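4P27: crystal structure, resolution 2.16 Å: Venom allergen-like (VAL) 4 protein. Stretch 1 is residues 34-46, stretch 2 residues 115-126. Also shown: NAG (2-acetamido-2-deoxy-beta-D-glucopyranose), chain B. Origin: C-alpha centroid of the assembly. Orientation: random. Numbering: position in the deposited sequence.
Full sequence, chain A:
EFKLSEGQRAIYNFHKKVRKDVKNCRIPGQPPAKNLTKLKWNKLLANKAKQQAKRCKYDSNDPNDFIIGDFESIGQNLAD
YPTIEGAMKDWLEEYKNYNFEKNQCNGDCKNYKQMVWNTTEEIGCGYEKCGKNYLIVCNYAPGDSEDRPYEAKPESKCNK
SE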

ATOM      1  N   LYS A  34       5.741  15.890   5.065  1.00 35.55           N
ATOM      2  CA  LYS A  34       6.994  16.387   5.576  1.00 35.62           C
ATOM      3  C   LYS A  34       8.105  15.324   5.554  1.00 40.34           C
ATOM      4  O   LYS A  34       9.260  15.624   5.212  1.00 39.78           O
ATOM      5  N   ASN A  35       7.778  14.107   5.956  1.00 35.40           N
ATOM      6  CA  ASN A  35       8.733  13.005   6.015  1.00 39.49           C
ATOM      7  C   ASN A  35       7.964  11.658   5.701  1.00 39.43           C
ATOM      8  O   ASN A  35       6.770  11.549   6.048  1.00 39.40           O
ATOM      9  N   LEU A  36       8.627  10.655   5.114  1.00 35.26           N
ATOM     10  CA  LEU A  36       8.058   9.282   5.002  1.00 34.06           C
ATOM     11  C   LEU A  36       9.271   8.412   5.125  1.00 36.62           C
ATOM     12  O   LEU A  36      10.296   8.730   4.559  1.00 33.25           O
ATOM     13  N   THR A  37       9.197   7.338   5.894  1.00 35.62           N
ATOM     14  CA  THR A  37      10.278   6.428   5.923  1.00 29.45           C
ATOM     15  C   THR A  37      10.460   5.810   4.507  1.00 33.25           C
ATOM     16  O   THR A  37       9.436   5.536   3.811  1.00 32.38           O
ATOM     17  N   LYS A  38      11.710   5.558   4.091  1.00 34.97           N
ATOM     18  CA  LYS A  38      12.029   4.830   2.833  1.00 39.74           C
ATOM     19  C   LYS A  38      11.596   3.393   2.966  1.00 34.65           C
ATOM     20  O   LYS A  38      11.971   2.742   3.947  1.00 35.24           O
ATOM     21  N   LEU A  39      10.871   2.877   1.966  1.00 26.70           N
ATOM     22  CA  LEU A  39      10.385   1.507   2.036  1.00 31.54           C
ATOM     23  C   LEU A  39      11.516   0.571   1.717  1.00 33.23           C
ATOM     24  O   LEU A  39      12.161   0.808   0.772  1.00 31.77           O
ATOM     25  N   LYS A  40      11.681  -0.530   2.426  1.00 32.02           N
ATOM     26  CA  LYS A  40      12.587  -1.586   2.006  1.00 32.19           C
ATOM     27  C   LYS A  40      11.807  -2.863   1.777  1.00 32.80           C
ATOM     28  O   LYS A  40      10.914  -3.186   2.536  1.00 33.00           O
ATOM     29  N   TRP A  41      12.143  -3.579   0.722  1.00 29.63           N
ATOM     30  CA  TRP A  41      11.468  -4.817   0.410  1.00 34.96           C
ATOM     31  C   TRP A  41      11.789  -5.840   1.442  1.00 35.90           C
ATOM     32  O   TRP A  41      12.870  -5.843   1.920  1.00 39.75           O
ATOM     33  N   ASN A  42      10.887  -6.748   1.770  1.00 29.82           N
ATOM     34  CA  ASN A  42      11.143  -7.695   2.838  1.00 29.17           C
ATOM     35  C   ASN A  42      10.631  -9.038   2.406  1.00 34.30           C
ATOM     36  O   ASN A  42       9.470  -9.178   1.967  1.00 29.80           O
ATOM     37  N   LYS A  43      11.493 -10.040   2.456  1.00 37.54           N
ATOM     38  CA  LYS A  43      11.277 -11.319   1.718  1.00 36.92           C
ATOM     39  C   LYS A  43      10.207 -12.091   2.438  1.00 34.99           C
ATOM     40  O   LYS A  43       9.397 -12.773   1.822  1.00 37.64           O
ATOM     41  N   LEU A  44      10.226 -12.007   3.775  1.00 33.54           N
ATOM     42  CA  LEU A  44       9.238 -12.681   4.604  1.00 37.99           C
ATOM     43  C   LEU A  44       7.783 -12.121   4.387  1.00 36.87           C
ATOM     44  O   LEU A  44       6.787 -12.908   4.323  1.00 31.02           O
ATOM     45  N   LEU A  45       7.658 -10.798   4.321  1.00 31.21           N
ATOM     46  CA  LEU A  45       6.363 -10.189   4.014  1.00 30.10           C
ATOM     47  C   LEU A  45       5.912 -10.709   2.597  1.00 29.18           C
ATOM     48  O   LEU A  45       4.715 -11.039   2.420  1.00 30.00           O
ATOM     49  N   ALA A  46       6.845 -10.755   1.635  1.00 29.12           N
ATOM     50  CA  ALA A  46       6.552 -11.080   0.229  1.00 34.42           C
ATOM     51  C   ALA A  46       6.109 -12.555   0.076  1.00 37.88           C
ATOM     52  O   ALA A  46       5.105 -12.858  -0.560  1.00 33.92           O
ATOM     53  N   MET A 115      -0.506   3.134   1.483  1.00 25.03           N
ATOM     54  CA  MET A 115       0.649   3.387   0.568  1.00 22.88           C
ATOM     55  C   MET A 115       1.439   4.609   0.985  1.00 24.16           C
ATOM     56  O   MET A 115       2.617   4.626   0.800  1.00 21.68           O
ATOM     57  N   VAL A 116       0.808   5.628   1.575  1.00 23.99           N
ATOM     58  CA  VAL A 116       1.550   6.831   1.970  1.00 23.31           C
ATOM     59  C   VAL A 116       1.793   6.920   3.492  1.00 26.90           C
ATOM     60  O   VAL A 116       2.133   7.964   4.000  1.00 25.37           O
ATOM     61  N   TRP A 117       1.752   5.769   4.150  1.00 25.53           N
ATOM     62  CA  TRP A 117       1.820   5.709   5.603  1.00 25.07           C
ATOM     63  C   TRP A 117       3.220   5.997   6.003  1.00 26.48           C
ATOM     64  O   TRP A 117       4.191   5.313   5.582  1.00 25.39           O
ATOM     65  N   ASN A 118       3.383   7.046   6.792  1.00 26.72           N
ATOM     66  CA  ASN A 118       4.772   7.529   7.040  1.00 30.02           C
ATOM     67  C   ASN A 118       5.676   6.598   7.868  1.00 31.44           C
ATOM     68  O   ASN A 118       6.891   6.554   7.618  1.00 33.95           O
ATOM     69  N   THR A 119       5.133   5.834   8.830  1.00 27.05           N
ATOM     70  CA  THR A 119       6.046   4.945   9.636  1.00 26.61           C
ATOM     71  C   THR A 119       6.294   3.583   8.993  1.00 34.99           C
ATOM     72  O   THR A 119       7.140   2.818   9.438  1.00 31.89           O
ATOM     73  N   THR A 120       5.539   3.243   7.945  1.00 31.95           N
ATOM     74  CA  THR A 120       5.778   1.972   7.272  1.00 29.67           C
ATOM     75  C   THR A 120       7.204   1.910   6.687  1.00 28.77           C
ATOM     76  O   THR A 120       7.635   2.809   5.966  1.00 30.40           O
ATOM     77  N   GLU A 121       7.877   0.779   6.876  1.00 31.38           N
ATOM     78  CA  GLU A 121       9.281   0.660   6.599  1.00 33.64           C
ATOM     79  C   GLU A 121       9.512  -0.477   5.614  1.00 28.50           C
ATOM     80  O   GLU A 121      10.414  -0.413   4.774  1.00 36.04           O
ATOM     81  N   GLU A 122       8.795  -1.568   5.824  1.00 26.75           N
ATOM     82  CA  GLU A 122       8.996  -2.807   5.071  1.00 27.42           C
ATOM     83  C   GLU A 122       7.749  -3.043   4.232  1.00 25.69           C
ATOM     84  O   GLU A 122       6.593  -2.896   4.717  1.00 25.61           O
ATOM     85  N   ILE A 123       7.977  -3.467   3.011  1.00 27.61           N
ATOM     86  CA  ILE A 123       6.878  -3.912   2.151  1.00 26.28           C
ATOM     87  C   ILE A 123       7.249  -5.279   1.529  1.00 28.14           C
ATOM     88  O   ILE A 123       8.389  -5.509   1.161  1.00 27.79           O
ATOM     89  N   GLY A 124       6.322  -6.193   1.397  1.00 27.10           N
ATOM     90  CA  GLY A 124       6.525  -7.237   0.397  1.00 31.12           C
ATOM     91  C   GLY A 124       5.188  -7.742  -0.145  1.00 34.31           C
ATOM     92  O   GLY A 124       4.235  -7.878   0.619  1.00 29.92           O
ATOM     93  N   CYS A 125       5.157  -8.035  -1.451  1.00 28.43           N
ATOM     94  CA  CYS A 125       3.983  -8.247  -2.225  1.00 29.62           C
ATOM     95  C   CYS A 125       4.132  -9.559  -2.989  1.00 36.26           C
ATOM     96  O   CYS A 125       5.265  -9.982  -3.328  1.00 30.35           O
ATOM     97  N   GLY A 126       2.982 -10.158  -3.308  1.00 31.01           N
ATOM     98  CA  GLY A 126       2.884 -11.498  -3.834  1.00 29.76           C
ATOM     99  C   GLY A 126       1.596 -11.449  -4.640  1.00 36.35           C
ATOM    100  O   GLY A 126       0.601 -10.731  -4.272  1.00 30.64           O
TER

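Side-chain packing and polar partners between residues 34-46 and 115-126 of Venom allergen-like (VAL) 4 protein, which together bury 979 Å². The two segments pair briefly as parallel strands, Lys 40 beside Glu 122 and Trp 41 beside Ile 123. Three backbone hydrogen bonds hold the register: Lys 40 N donates to Glu 121 O (2.7 Å), Ile 123 N to Lys 40 O (3.0 Å) and Asn 42 N to Ile 123 O (2.9 Å). The same carbonyls also receive CA-H...O contacts, among them Glu 122 CA to Lys 40 O (3.2 Å) and Trp 41 CA to Ile 123 O (3.2 Å).

Ahead of the strands, Thr 37 points toward the other stretch. Its m rotamer sets the hydroxyl beside the carbonyl that its own amide uses, so Asn 118 O accepts twice, from Thr 37 N (3.0 Å) and from Thr 37 OG1 (2.9 Å). Asn 118 (chi1 p) is glycosylated: its ND2 is bonded to C1 of the NAG (1.4 Å). The sugar is tied back to the first stretch by its acetamido oxygen, NAG O7, which accepts from Asn 35 ND2 (2.9 Å; Asn 35 chi1 is t). A water completes this corner, accepting from Asn 118 ND2 (2.9 Å) and donating to Asn 35 O (2.8 Å) and, weakly, to NAG O7 (3.4 Å). Beneath it, buried Leu 36 (m, t) brings CD2 to 3.5 Å from both Asn 118 CB and Val 116 O.

Lys 40 and Glu 122 share one face of the sheet. The lysine starts from an m rotamer, and its amine reaches two acids: NZ lies 3.4 Å from Glu 121 OE2, a salt bridge with a weak hydrogen bond, and 3.8 Å from Glu 122 OE1, a long salt bridge. Glu 121 leaves its backbone pointing away, yet its carboxylate end comes nearer to the first stretch, within reach of that amine.

Trp 41 and Ile 123 occupy the other face. Ile 123 (t, t) sets CG2 4.1 Å from Trp 41 CE3 and 4.3 Å from Leu 39 CD1; Leu 39 (m, t) also places CD2 3.8 Å from Thr 120 CG2. With chi1 t, the Trp 41 ring runs along the second strand, and Gly 124 CA sits over its six-membered ring, 4.0 Å from the centroid in a CH-pi contact. Beyond, Trp 41 CH2 packs 3.8 Å from Cys 125 CB.

Asn 42 (chi1 t) caps the helix that follows, its OD1 accepting from Leu 45 N (2.9 Å), while Asn 42 O accepts from Ala 46 N (3.1 Å). Leu 45 (m, t) points toward the strand and rests CD1 3.7 Å from Glu 122 CB. The helix start comes so close that Gly 124 has no room for a side chain: an ideal CB would lie 2.5 Å from Asn 42 O and 2.5 Å from Ala 46 N. Ala 46 CB closes the packing 3.7 Å from Cys 125 O.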

ATOM      1  CB  LYS A  34       6.845  16.886   7.003  1.00 43.41           C
ATOM      2  CG  LYS A  34       8.093  17.593   7.572  1.00 42.48           C
ATOM      3  CD  LYS A  34       7.979  17.664   9.089  1.00 50.47           C
ATOM      4  CE  LYS A  34       8.373  19.015   9.668  1.00 55.16           C
ATOM      5  NZ  LYS A  34       9.450  18.721  10.641  1.00 63.05           N
ATOM      6  CB  ASN A  35       9.310  12.895   7.407  1.00 40.77           C
ATOM      7  CG  ASN A  35      10.275  11.715   7.518  1.00 60.87           C
ATOM      8  OD1 ASN A  35      11.375  11.791   6.956  1.00 66.51           O
ATOM      9  ND2 ASN A  35       9.846  10.584   8.168  1.00 59.02           N
ATOM     10  CB  LEU A  36       7.430   9.066   3.623  1.00 31.89           C
ATOM     11  CG  LEU A  36       6.234   9.917   3.292  1.00 33.58           C
ATOM     12  CD1 LEU A  36       5.796   9.562   1.875  1.00 31.32           C
ATOM     13  CD2 LEU A  36       5.094   9.838   4.332  1.00 29.09           C
ATOM     14  CB  THR A  37       9.924   5.360   6.973  1.00 34.32           C
ATOM     15  OG1 THR A  37       9.648   6.066   8.169  1.00 40.27           O
ATOM     16  CG2 THR A  37      11.084   4.411   7.263  1.00 30.44           C
ATOM     17  CB  LYS A  38      13.551   4.745   2.518  1.00 47.97           C
ATOM     18  CG  LYS A  38      14.253   6.044   2.192  1.00 66.60           C
ATOM     19  CD  LYS A  38      13.701   6.716   0.952  1.00 60.23           C
ATOM     20  CE  LYS A  38      13.620   8.208   1.204  1.00 64.07           C
ATOM     21  NZ  LYS A  38      14.256   8.904   0.049  1.00 66.32           N
ATOM     22  CB  LEU A  39       9.326   1.307   0.944  1.00 27.04           C
ATOM     23  CG  LEU A  39       7.991   1.931   1.190  1.00 29.93           C
ATOM     24  CD1 LEU A  39       7.005   1.544   0.051  1.00 28.22           C
ATOM     25  CD2 LEU A  39       7.449   1.522   2.579  1.00 24.92           C
ATOM     26  CB  LYS A  40      13.597  -1.867   3.120  1.00 33.54           C
ATOM     27  CG  LYS A  40      14.602  -0.739   3.226  1.00 45.69           C
ATOM     28  CD  LYS A  40      15.256  -0.672   4.604  1.00 56.69           C
ATOM     29  CE  LYS A  40      15.050  -1.937   5.430  1.00 63.98           C
ATOM     30  NZ  LYS A  40      14.128  -1.560   6.537  1.00 75.22           N
ATOM     31  CB  TRP A  41      11.992  -5.332  -0.928  1.00 36.39           C
ATOM     32  CG  TRP A  41      11.216  -6.514  -1.404  1.00 34.30           C
ATOM     33  CD1 TRP A  41      11.539  -7.834  -1.239  1.00 32.21           C
ATOM     34  CD2 TRP A  41       9.964  -6.480  -2.095  1.00 30.41           C
ATOM     35  NE1 TRP A  41      10.559  -8.642  -1.837  1.00 34.36           N
ATOM     36  CE2 TRP A  41       9.598  -7.824  -2.380  1.00 32.19           C
ATOM     37  CE3 TRP A  41       9.139  -5.442  -2.550  1.00 29.64           C
ATOM     38  CZ2 TRP A  41       8.404  -8.164  -3.067  1.00 30.48           C
ATOM     39  CZ3 TRP A  41       7.926  -5.799  -3.283  1.00 28.86           C
ATOM     40  CH2 TRP A  41       7.613  -7.131  -3.524  1.00 29.47           C
ATOM     41  CB  ASN A  42      10.435  -7.334   4.102  1.00 27.23           C
ATOM     42  CG  ASN A  42      10.646  -8.377   5.191  1.00 32.49           C
ATOM     43  OD1 ASN A  42       9.936  -9.372   5.337  1.00 32.70           O
ATOM     44  ND2 ASN A  42      11.608  -8.095   6.031  1.00 32.69           N
ATOM     45  CB  LYS A  43      12.571 -12.159   1.757  1.00 46.26           C
ATOM     46  CG  LYS A  43      12.891 -12.971   0.525  1.00 56.14           C
ATOM     47  CD  LYS A  43      14.200 -12.493  -0.101  1.00 66.79           C
ATOM     48  CE  LYS A  43      15.291 -13.543   0.030  1.00 76.07           C
ATOM     49  NZ  LYS A  43      16.639 -12.977  -0.293  1.00 81.44           N
ATOM     50  CB  LEU A  44       9.626 -12.587   6.094  1.00 44.05           C
ATOM     51  CG  LEU A  44       9.417 -13.809   6.991  1.00 61.44           C
ATOM     52  CD1 LEU A  44       9.480 -13.407   8.473  1.00 55.85           C
ATOM     53  CD2 LEU A  44       8.178 -14.672   6.631  1.00 56.81           C
ATOM     54  CB  LEU A  45       6.472  -8.696   4.045  1.00 29.38           C
ATOM     55  CG  LEU A  45       6.683  -7.890   5.325  1.00 33.59           C
ATOM     56  CD1 LEU A  45       6.610  -6.409   4.958  1.00 26.03           C
ATOM     57  CD2 LEU A  45       5.607  -8.242   6.387  1.00 29.67           C
ATOM     58  CB  ALA A  46       7.730 -10.789  -0.670  1.00 27.55           C
ATOM     59  CB  MET A 115       0.192   3.605  -0.892  1.00 22.75           C
ATOM     60  CG  MET A 115      -0.326   2.278  -1.552  1.00 28.89           C
ATOM     61  SD  MET A 115      -0.861   2.631  -3.266  1.00 32.89           S
ATOM     62  CE  MET A 115       0.678   2.830  -4.013  1.00 33.86           C
ATOM     63  CB  VAL A 116       0.894   8.145   1.471  1.00 23.81           C
ATOM     64  CG1 VAL A 116       0.945   8.249  -0.076  1.00 20.07           C
ATOM     65  CG2 VAL A 116      -0.536   8.359   2.024  1.00 19.72           C
ATOM     66  CB  TRP A 117       1.315   4.350   6.160  1.00 22.89           C
ATOM     67  CG  TRP A 117       1.077   4.514   7.637  1.00 22.85           C
ATOM     68  CD1 TRP A 117       1.931   4.158   8.672  1.00 23.91           C
ATOM     69  CD2 TRP A 117      -0.082   5.099   8.232  1.00 22.74           C
ATOM     70  NE1 TRP A 117       1.349   4.525   9.914  1.00 27.56           N
ATOM     71  CE2 TRP A 117       0.118   5.101   9.657  1.00 28.09           C
ATOM     72  CE3 TRP A 117      -1.275   5.651   7.700  1.00 25.36           C
ATOM     73  CZ2 TRP A 117      -0.844   5.628  10.558  1.00 23.74           C
ATOM     74  CZ3 TRP A 117      -2.249   6.137   8.619  1.00 26.63           C
ATOM     75  CH2 TRP A 117      -1.992   6.112  10.013  1.00 25.40           C
ATOM     76  CB  ASN A 118       4.752   8.939   7.654  1.00 30.75           C
ATOM     77  CG  ASN A 118       4.279   8.925   9.104  1.00 35.61           C
ATOM     78  OD1 ASN A 118       3.501   8.029   9.544  1.00 35.51           O
ATOM     79  ND2 ASN A 118       4.681   9.947   9.841  1.00 38.11           N
ATOM     80  CB  THR A 119       5.475   4.601  11.023  1.00 29.81           C
ATOM     81  OG1 THR A 119       4.119   4.204  10.897  1.00 32.37           O
ATOM     82  CG2 THR A 119       5.483   5.901  11.991  1.00 28.36           C
ATOM     83  CB  THR A 120       4.717   1.757   6.131  1.00 30.89           C
ATOM     84  OG1 THR A 120       3.402   1.727   6.706  1.00 33.49           O
ATOM     85  CG2 THR A 120       5.045   0.459   5.385  1.00 24.09           C
ATOM     86  CB  GLU A 121       9.970   0.288   7.914  1.00 36.82           C
ATOM     87  CG  GLU A 121      11.440   0.071   7.677  1.00 62.28           C
ATOM     88  CD  GLU A 121      12.278   0.827   8.673  1.00 69.43           C
ATOM     89  OE1 GLU A 121      11.771   1.070   9.771  1.00 60.68           O
ATOM     90  OE2 GLU A 121      13.419   1.187   8.346  1.00 78.67           O
ATOM     91  CB  GLU A 122       9.185  -4.001   5.995  1.00 28.29           C
ATOM     92  CG  GLU A 122      10.122  -3.675   7.122  1.00 47.59           C
ATOM     93  CD  GLU A 122      11.398  -4.415   7.019  1.00 55.77           C
ATOM     94  OE1 GLU A 122      11.941  -4.599   5.905  1.00 68.82           O
ATOM     95  OE2 GLU A 122      11.828  -4.843   8.086  1.00 73.50           O
ATOM     96  CB  ILE A 123       6.598  -2.857   1.094  1.00 24.01           C
ATOM     97  CG1 ILE A 123       5.426  -3.301   0.187  1.00 28.04           C
ATOM     98  CG2 ILE A 123       7.827  -2.658   0.226  1.00 26.36           C
ATOM     99  CD1 ILE A 123       5.036  -2.243  -0.851  1.00 26.10           C
ATOM    100  CB  CYS A 125       3.808  -7.076  -3.238  1.00 30.00           C
ATOM    101  SG  CYS A 125       3.616  -5.481  -2.334  1.00 35.07           S
TER
HETATM  102  C1  NAG B 201       4.561  10.175  11.186  1.00 41.26           C
HETATM  103  C2  NAG B 201       5.771  10.748  11.943  1.00 44.28           C
HETATM  104  C3  NAG B 201       5.448  11.151  13.348  1.00 52.49           C
HETATM  105  C4  NAG B 201       4.238  12.041  13.314  1.00 50.72           C
HETATM  106  C5  NAG B 201       3.082  11.263  12.728  1.00 58.20           C
HETATM  107  C6  NAG B 201       1.833  12.092  12.855  1.00 52.95           C
HETATM  108  C7  NAG B 201       7.695   9.691  11.047  1.00 51.50           C
HETATM  109  C8  NAG B 201       8.706   8.619  11.178  1.00 49.45           C
HETATM  110  N2  NAG B 201       6.862   9.829  12.036  1.00 43.88           N
HETATM  111  O3  NAG B 201       6.569  11.822  13.907  1.00 54.55           O
HETATM  112  O4  NAG B 201       3.931  12.445  14.614  1.00 71.30           O
HETATM  113  O5  NAG B 201       3.384  10.930  11.386  1.00 50.49           O
HETATM  114  O6  NAG B 201       0.735  11.477  12.226  1.00 55.42           O
HETATM  115  O7  NAG B 201       7.662  10.361  10.060  1.00 56.77           O
HETATM  116  O   HOH W   1       5.477  12.343   8.356  1.00 31.51           O